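Local coordinates for peptidoglycan glycosyltransferase (Eggerthella lenta, PDB 4MNR), which belongs to the penicillin-binding proteins, with an N-terminal dimerisation-type region followed by a domain of the beta-lactamase-like fold, at residues 388-392 against 440-444; 419-425 against 450-456. One frame throughout, in Å; residues are numbered along the deposited sequence.

Contact 1 of 2, residues 388-392 against 440-444; sequences TAAAI and TAKAQ
A short 3-10 turn can dock on a helix through small residues, with one side-chain amide hydrogen-bonded to the chain that follows the turn. Here residues 388-390 form the turn, closed by Ala391 N to Thr388 O at 3.1 Å; Ala391 (-63/144) and Ile392 (-129/124) then leave extended. Residues 440-444 are regular helix. In register, Ala389 CA lies 5.2 Å from Ala441 CA, and Ala390 CA 4.6 Å from Gln444 CA. Methyl packing permits this closeness: Ala389 CB is 4.0 Å from Thr440 CG2 and 4.4 Å from Ala441 CB, while Ala390 CB meets Thr440 CG2 at 3.7 Å, with Thr440 chi1 m. The CG methylene of Gln444 rests 3.3 Å from Ala389 O. In this beta-lactamase-like fold the helix, 438-453, is the C-terminal one lying against the central antiparallel sheet, whose Phe414 touches Ala390, Thr440 and Ala443. One hydrogen bond joins the segments: Gln444, chi1 t and chi2 near -93°, donates from NE2 to Ala391 O (3.1 Å, 166°). Ile392, m and t, brings CG1 within 3.7 Å of Gln444 NE2.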
ATOM      1  N   THR A 388      12.188   3.860 -14.834  1.00 12.97           N
ATOM      2  CA  THR A 388      13.147   2.930 -15.455  1.00 14.24           C
ATOM      3  C   THR A 388      13.926   2.052 -14.467  1.00 16.62           C
ATOM      4  O   THR A 388      14.340   0.943 -14.819  1.00 15.00           O
ATOM      5  CB  THR A 388      14.143   3.646 -16.400  1.00 16.99           C
ATOM      6  OG1 THR A 388      14.851   4.666 -15.681  1.00 21.88           O
ATOM      7  CG2 THR A 388      13.399   4.263 -17.591  1.00 16.18           C
ATOM      8  N   ALA A 389      14.115   2.536 -13.240  1.00 13.56           N
ATOM      9  CA  ALA A 389      14.816   1.764 -12.213  1.00 15.18           C
ATOM     10  C   ALA A 389      14.062   0.504 -11.789  1.00 14.51           C
ATOM     11  O   ALA A 389      14.640  -0.375 -11.139  1.00 16.92           O
ATOM     12  CB  ALA A 389      15.119   2.630 -10.983  1.00 16.01           C
ATOM     13  N   ALA A 390      12.786   0.411 -12.148  1.00 12.18           N
ATOM     14  CA  ALA A 390      11.996  -0.768 -11.796  1.00 14.61           C
ATOM     15  C   ALA A 390      12.124  -1.899 -12.809  1.00 13.58           C
ATOM     16  O   ALA A 390      11.601  -2.999 -12.586  1.00 14.14           O
ATOM     17  CB  ALA A 390      10.509  -0.393 -11.608  1.00 14.65           C
ATOM     18  N   ALA A 391      12.812  -1.652 -13.918  1.00 15.10           N
ATOM     19  CA  ALA A 391      12.916  -2.681 -14.954  1.00 15.95           C
ATOM     20  C   ALA A 391      13.646  -3.917 -14.449  1.00 19.04           C
ATOM     21  O   ALA A 391      14.576  -3.817 -13.647  1.00 16.09           O
ATOM     22  CB  ALA A 391      13.597  -2.135 -16.190  1.00 19.28           C
ATOM     23  N   ILE A 392      13.201  -5.079 -14.917  1.00 17.41           N
ATOM     24  CA  ILE A 392      13.811  -6.353 -14.564  1.00 14.69           C
ATOM     25  C   ILE A 392      14.103  -7.122 -15.842  1.00 18.24           C
ATOM     26  O   ILE A 392      13.201  -7.360 -16.645  1.00 18.78           O
ATOM     27  CB  ILE A 392      12.859  -7.196 -13.675  1.00 16.98           C
ATOM     28  CG1 ILE A 392      12.615  -6.501 -12.340  1.00 18.07           C
ATOM     29  CG2 ILE A 392      13.447  -8.576 -13.416  1.00 15.92           C
ATOM     30  CD1 ILE A 392      11.470  -7.089 -11.519  1.00 19.64           C
ATOM     31  N   THR A 440      11.243   3.498  -6.228  1.00 10.44           N
ATOM     32  CA  THR A 440      11.244   2.696  -7.440  1.00 11.52           C
ATOM     33  C   THR A 440      12.425   1.733  -7.456  1.00 11.33           C
ATOM     34  O   THR A 440      12.282   0.572  -7.831  1.00 12.73           O
ATOM     35  CB  THR A 440      11.321   3.610  -8.657  1.00 15.68           C
ATOM     36  OG1 THR A 440      10.218   4.526  -8.601  1.00 18.46           O
ATOM     37  CG2 THR A 440      11.263   2.789  -9.956  1.00 16.14           C
ATOM     38  N   ALA A 441      13.587   2.227  -7.044  1.00 12.67           N
ATOM     39  CA  ALA A 441      14.791   1.407  -7.010  1.00 15.06           C
ATOM     40  C   ALA A 441      14.649   0.259  -6.011  1.00 15.27           C
ATOM     41  O   ALA A 441      15.073  -0.873  -6.276  1.00 17.24           O
ATOM     42  CB  ALA A 441      16.002   2.261  -6.666  1.00 14.20           C
ATOM     43  N   LYS A 442      14.060   0.538  -4.855  1.00 13.19           N
ATOM     44  CA  LYS A 442      13.878  -0.518  -3.866  1.00 14.21           C
ATOM     45  C   LYS A 442      12.791  -1.514  -4.275  1.00 15.34           C
ATOM     46  O   LYS A 442      12.908  -2.705  -3.996  1.00 16.25           O
ATOM     47  CB  LYS A 442      13.561   0.069  -2.492  1.00 14.58           C
ATOM     48  CG  LYS A 442      14.715   0.853  -1.893  1.00 17.09           C
ATOM     49  CD  LYS A 442      15.974   0.021  -1.789  1.00 26.06           C
ATOM     50  CE  LYS A 442      17.033   0.741  -0.980  1.00 32.17           C
ATOM     51  NZ  LYS A 442      18.306  -0.027  -0.978  1.00 32.45           N
ATOM     52  N   ALA A 443      11.736  -1.026  -4.924  1.00 11.86           N
ATOM     53  CA  ALA A 443      10.670  -1.896  -5.404  1.00 10.53           C
ATOM     54  C   ALA A 443      11.223  -2.925  -6.378  1.00 11.38           C
ATOM     55  O   ALA A 443      10.719  -4.043  -6.439  1.00 12.60           O
ATOM     56  CB  ALA A 443       9.583  -1.087  -6.081  1.00 12.33           C
ATOM     57  N   GLN A 444      12.243  -2.544  -7.147  1.00 12.70           N
ATOM     58  CA  GLN A 444      12.797  -3.451  -8.148  1.00 10.09           C
ATOM     59  C   GLN A 444      13.250  -4.751  -7.491  1.00 13.33           C
ATOM     60  O   GLN A 444      12.967  -5.847  -7.994  1.00 12.28           O
ATOM     61  CB  GLN A 444      13.969  -2.800  -8.894  1.00 11.84           C
ATOM     62  CG  GLN A 444      14.344  -3.493 -10.207  1.00 14.50           C
ATOM     63  CD  GLN A 444      15.439  -4.530 -10.054  1.00 18.02           C
ATOM     64  OE1 GLN A 444      15.897  -4.819  -8.949  1.00 19.62           O
ATOM     65  NE2 GLN A 444      15.871  -5.094 -11.181  1.00 19.37           N
TER

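Contact 2 of 2, residues 419-425 against 450-456; sequences PAEDPRV and ALEVQGL
A Schellman motif ends the C-terminal helix of this beta-lactamase-like fold, and the last turns of the helix, together with Leu456 beyond the motif, pack against the hairpin connection between strands 409-418 and 425-431. Gly455 takes positive phi (92/-1), with Gly455 N bonded to Glu452 O at 3.0 Å and Leu456 N to Leu451 O at 2.9 Å, so Leu456 is brought round toward the loop. Residues 419-425 open with a cis peptide before Pro419 and curl through Ala420 and Glu421 (both helical in phi/psi). Arg424 (-110/-9) and Val425 (-152/143) both face Ala418, a classic beta bulge. Across the interface the backbones stay apart, Val425 CA to Ala450 CA being 7.2 Å, and side chains fill the gap. Val425, chi1 p, places CG2 3.9 Å from Ala450 CB and CG1 4.3 Å from Leu451 CD2. Pro419 CD lies 4.4 Å from Leu451 CD2 and 4.2 Å from Leu456 CD1; both leucines are m, t. Gln454, m and t, extends its amide so that NE2 donates to Arg424 O (3.3 Å, 156°). The Arg424 guanidinium turns back within its own loop, NH2 pairing with Asp422 OD1 at 2.8 Å in a salt bridge. Around the contact, Ala450 and Val453 rest on Ile117 of helix 115-125, Leu451 touches Ala418 of strand 409-418, and Ala420 and Pro423 meet helix 368-384.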
ATOM      1  N   PRO A 419       4.329 -10.045 -14.240  1.00 12.29           N
ATOM      2  CA  PRO A 419       4.661  -9.505 -15.566  1.00 13.18           C
ATOM      3  C   PRO A 419       3.540  -8.577 -16.025  1.00 20.47           C
ATOM      4  O   PRO A 419       2.374  -8.821 -15.714  1.00 21.05           O
ATOM      5  CB  PRO A 419       4.714 -10.760 -16.463  1.00 14.74           C
ATOM      6  CG  PRO A 419       4.907 -11.902 -15.511  1.00 16.68           C
ATOM      7  CD  PRO A 419       4.143 -11.508 -14.284  1.00 13.25           C
ATOM      8  N   ALA A 420       3.891  -7.524 -16.747  1.00 13.69           N
ATOM      9  CA  ALA A 420       2.919  -6.502 -17.138  1.00 15.86           C
ATOM     10  C   ALA A 420       1.666  -7.032 -17.854  1.00 18.70           C
ATOM     11  O   ALA A 420       0.567  -6.566 -17.584  1.00 18.04           O
ATOM     12  CB  ALA A 420       3.597  -5.428 -17.972  1.00 16.00           C
ATOM     13  N   GLU A 421       1.808  -8.004 -18.753  1.00 16.75           N
ATOM     14  CA  GLU A 421       0.650  -8.428 -19.550  1.00 19.21           C
ATOM     15  C   GLU A 421      -0.427  -9.172 -18.746  1.00 25.18           C
ATOM     16  O   GLU A 421      -1.618  -9.048 -19.037  1.00 30.81           O
ATOM     17  CB  GLU A 421       1.087  -9.245 -20.776  1.00 22.94           C
ATOM     18  CG  GLU A 421      -0.057  -9.613 -21.715  1.00 34.12           C
ATOM     19  CD  GLU A 421      -0.846  -8.402 -22.223  1.00 42.81           C
ATOM     20  OE1 GLU A 421      -2.051  -8.564 -22.516  1.00 50.97           O
ATOM     21  OE2 GLU A 421      -0.268  -7.297 -22.344  1.00 38.46           O
ATOM     22  N   ASP A 422      -0.006  -9.926 -17.733  1.00 19.97           N
ATOM     23  CA  ASP A 422      -0.922 -10.681 -16.878  1.00 19.47           C
ATOM     24  C   ASP A 422      -0.252 -10.851 -15.518  1.00 16.47           C
ATOM     25  O   ASP A 422       0.364 -11.885 -15.236  1.00 17.03           O
ATOM     26  CB  ASP A 422      -1.230 -12.049 -17.505  1.00 26.97           C
ATOM     27  CG  ASP A 422      -2.173 -12.894 -16.661  1.00 37.09           C
ATOM     28  OD1 ASP A 422      -2.209 -14.123 -16.880  1.00 38.59           O
ATOM     29  OD2 ASP A 422      -2.872 -12.343 -15.778  1.00 31.47           O
ATOM     30  N   PRO A 423      -0.338  -9.821 -14.668  1.00 15.23           N
ATOM     31  CA  PRO A 423       0.515  -9.800 -13.476  1.00 12.78           C
ATOM     32  C   PRO A 423       0.254 -10.894 -12.452  1.00 12.85           C
ATOM     33  O   PRO A 423      -0.892 -11.310 -12.260  1.00 16.10           O
ATOM     34  CB  PRO A 423       0.226  -8.422 -12.861  1.00 14.72           C
ATOM     35  CG  PRO A 423      -0.208  -7.592 -14.041  1.00 14.63           C
ATOM     36  CD  PRO A 423      -0.992  -8.520 -14.911  1.00 14.58           C
ATOM     37  N   ARG A 424       1.331 -11.351 -11.816  1.00 12.92           N
ATOM     38  CA  ARG A 424       1.264 -12.355 -10.763  1.00 14.86           C
ATOM     39  C   ARG A 424       1.599 -11.753  -9.412  1.00 11.17           C
ATOM     40  O   ARG A 424       1.434 -12.405  -8.371  1.00 16.09           O
ATOM     41  CB  ARG A 424       2.247 -13.491 -11.059  1.00 16.23           C
ATOM     42  CG  ARG A 424       1.949 -14.267 -12.334  1.00 23.73           C
ATOM     43  CD  ARG A 424       0.679 -15.070 -12.174  1.00 30.68           C
ATOM     44  NE  ARG A 424       0.334 -15.781 -13.402  1.00 44.30           N
ATOM     45  CZ  ARG A 424      -0.599 -15.379 -14.257  1.00 50.34           C
ATOM     46  NH1 ARG A 424      -1.287 -14.270 -14.013  1.00 53.21           N
ATOM     47  NH2 ARG A 424      -0.849 -16.088 -15.352  1.00 54.32           N
ATOM     48  N   VAL A 425       2.072 -10.505  -9.417  1.00 10.11           N
ATOM     49  CA  VAL A 425       2.453  -9.832  -8.185  1.00 10.37           C
ATOM     50  C   VAL A 425       2.288  -8.327  -8.335  1.00 10.53           C
ATOM     51  O   VAL A 425       2.511  -7.786  -9.415  1.00  9.68           O
ATOM     52  CB  VAL A 425       3.914 -10.168  -7.780  1.00 15.56           C
ATOM     53  CG1 VAL A 425       4.896  -9.733  -8.843  1.00 18.83           C
ATOM     54  CG2 VAL A 425       4.262  -9.523  -6.465  1.00 17.43           C
ATOM     55  N   ALA A 450      10.085 -11.606  -5.543  1.00 11.50           N
ATOM     56  CA  ALA A 450       8.779 -12.236  -5.738  1.00 13.24           C
ATOM     57  C   ALA A 450       8.752 -13.097  -7.010  1.00 13.71           C
ATOM     58  O   ALA A 450       8.254 -14.221  -6.985  1.00 13.99           O
ATOM     59  CB  ALA A 450       7.670 -11.195  -5.765  1.00 10.35           C
ATOM     60  N   LEU A 451       9.302 -12.585  -8.111  1.00 12.38           N
ATOM     61  CA  LEU A 451       9.307 -13.351  -9.366  1.00 13.60           C
ATOM     62  C   LEU A 451      10.193 -14.587  -9.274  1.00 16.05           C
ATOM     63  O   LEU A 451       9.880 -15.632  -9.840  1.00 16.81           O
ATOM     64  CB  LEU A 451       9.738 -12.469 -10.543  1.00 12.83           C
ATOM     65  CG  LEU A 451       8.742 -11.341 -10.803  1.00 16.58           C
ATOM     66  CD1 LEU A 451       9.384 -10.263 -11.654  1.00 17.54           C
ATOM     67  CD2 LEU A 451       7.504 -11.885 -11.494  1.00 18.68           C
ATOM     68  N   GLU A 452      11.306 -14.473  -8.553  1.00 14.08           N
ATOM     69  CA  GLU A 452      12.169 -15.638  -8.334  1.00 14.69           C
ATOM     70  C   GLU A 452      11.457 -16.731  -7.526  1.00 15.30           C
ATOM     71  O   GLU A 452      11.536 -17.925  -7.867  1.00 17.71           O
ATOM     72  CB  GLU A 452      13.453 -15.209  -7.625  1.00 20.83           C
ATOM     73  CG  GLU A 452      14.404 -14.401  -8.491  1.00 25.98           C
ATOM     74  CD  GLU A 452      15.521 -13.752  -7.687  1.00 33.22           C
ATOM     75  OE1 GLU A 452      15.488 -13.819  -6.435  1.00 33.08           O
ATOM     76  OE2 GLU A 452      16.435 -13.175  -8.311  1.00 35.24           O
ATOM     77  N   VAL A 453      10.784 -16.315  -6.452  1.00 14.38           N
ATOM     78  CA  VAL A 453      10.072 -17.235  -5.567  1.00 15.11           C
ATOM     79  C   VAL A 453       8.977 -17.960  -6.338  1.00 17.63           C
ATOM     80  O   VAL A 453       8.786 -19.176  -6.185  1.00 19.91           O
ATOM     81  CB  VAL A 453       9.475 -16.476  -4.366  1.00 16.66           C
ATOM     82  CG1 VAL A 453       8.424 -17.320  -3.656  1.00 20.82           C
ATOM     83  CG2 VAL A 453      10.588 -16.060  -3.420  1.00 17.16           C
ATOM     84  N   GLN A 454       8.300 -17.214  -7.205  1.00 16.58           N
ATOM     85  CA  GLN A 454       7.217 -17.755  -8.023  1.00 20.97           C
ATOM     86  C   GLN A 454       7.719 -18.581  -9.215  1.00 24.78           C
ATOM     87  O   GLN A 454       6.930 -19.215  -9.915  1.00 27.27           O
ATOM     88  CB  GLN A 454       6.286 -16.624  -8.491  1.00 19.27           C
ATOM     89  CG  GLN A 454       5.522 -15.921  -7.358  1.00 20.02           C
ATOM     90  CD  GLN A 454       4.687 -14.749  -7.850  1.00 28.99           C
ATOM     91  OE1 GLN A 454       4.862 -14.284  -8.976  1.00 32.34           O
ATOM     92  NE2 GLN A 454       3.776 -14.261  -7.003  1.00 23.37           N
ATOM     93  N   GLY A 455       9.029 -18.579  -9.447  1.00 20.29           N
ATOM     94  CA  GLY A 455       9.611 -19.396 -10.491  1.00 18.84           C
ATOM     95  C   GLY A 455       9.773 -18.752 -11.862  1.00 19.94           C
ATOM     96  O   GLY A 455      10.289 -19.387 -12.783  1.00 23.76           O
ATOM     97  N   LEU A 456       9.346 -17.498 -12.002  1.00 17.23           N
ATOM     98  CA  LEU A 456       9.382 -16.827 -13.307  1.00 24.22           C
ATOM     99  C   LEU A 456      10.776 -16.336 -13.661  1.00 27.87           C
ATOM    100  O   LEU A 456      11.082 -16.091 -14.827  1.00 31.04           O
ATOM    101  CB  LEU A 456       8.384 -15.672 -13.345  1.00 23.69           C
ATOM    102  CG  LEU A 456       6.935 -16.134 -13.232  1.00 23.22           C
ATOM    103  CD1 LEU A 456       6.018 -14.966 -12.876  1.00 22.64           C
ATOM    104  CD2 LEU A 456       6.508 -16.775 -14.535  1.00 25.80           C
TER

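In the fold
Followed from the N terminus, the chain leaves helix 368-384 through 388-392, runs along strands 398-406 and 409-418, turns at 419-425, returns along 425-431 and enters helix 438-453. Contact 1 closes the longer loop, joining the start of this path to the early part of that helix; contact 2 closes a shorter one, joining the strand connection to its end. Their segments alternate, so the two closures cross. Both rely on helix 438-453, their centres lie 14 Å apart, and they meet where Ile392 CD1 packs 3.8 Å from Leu451 CD1. Such crossed closures illustrate how one terminal helix can touch two separate loops, one near its start and one at its end.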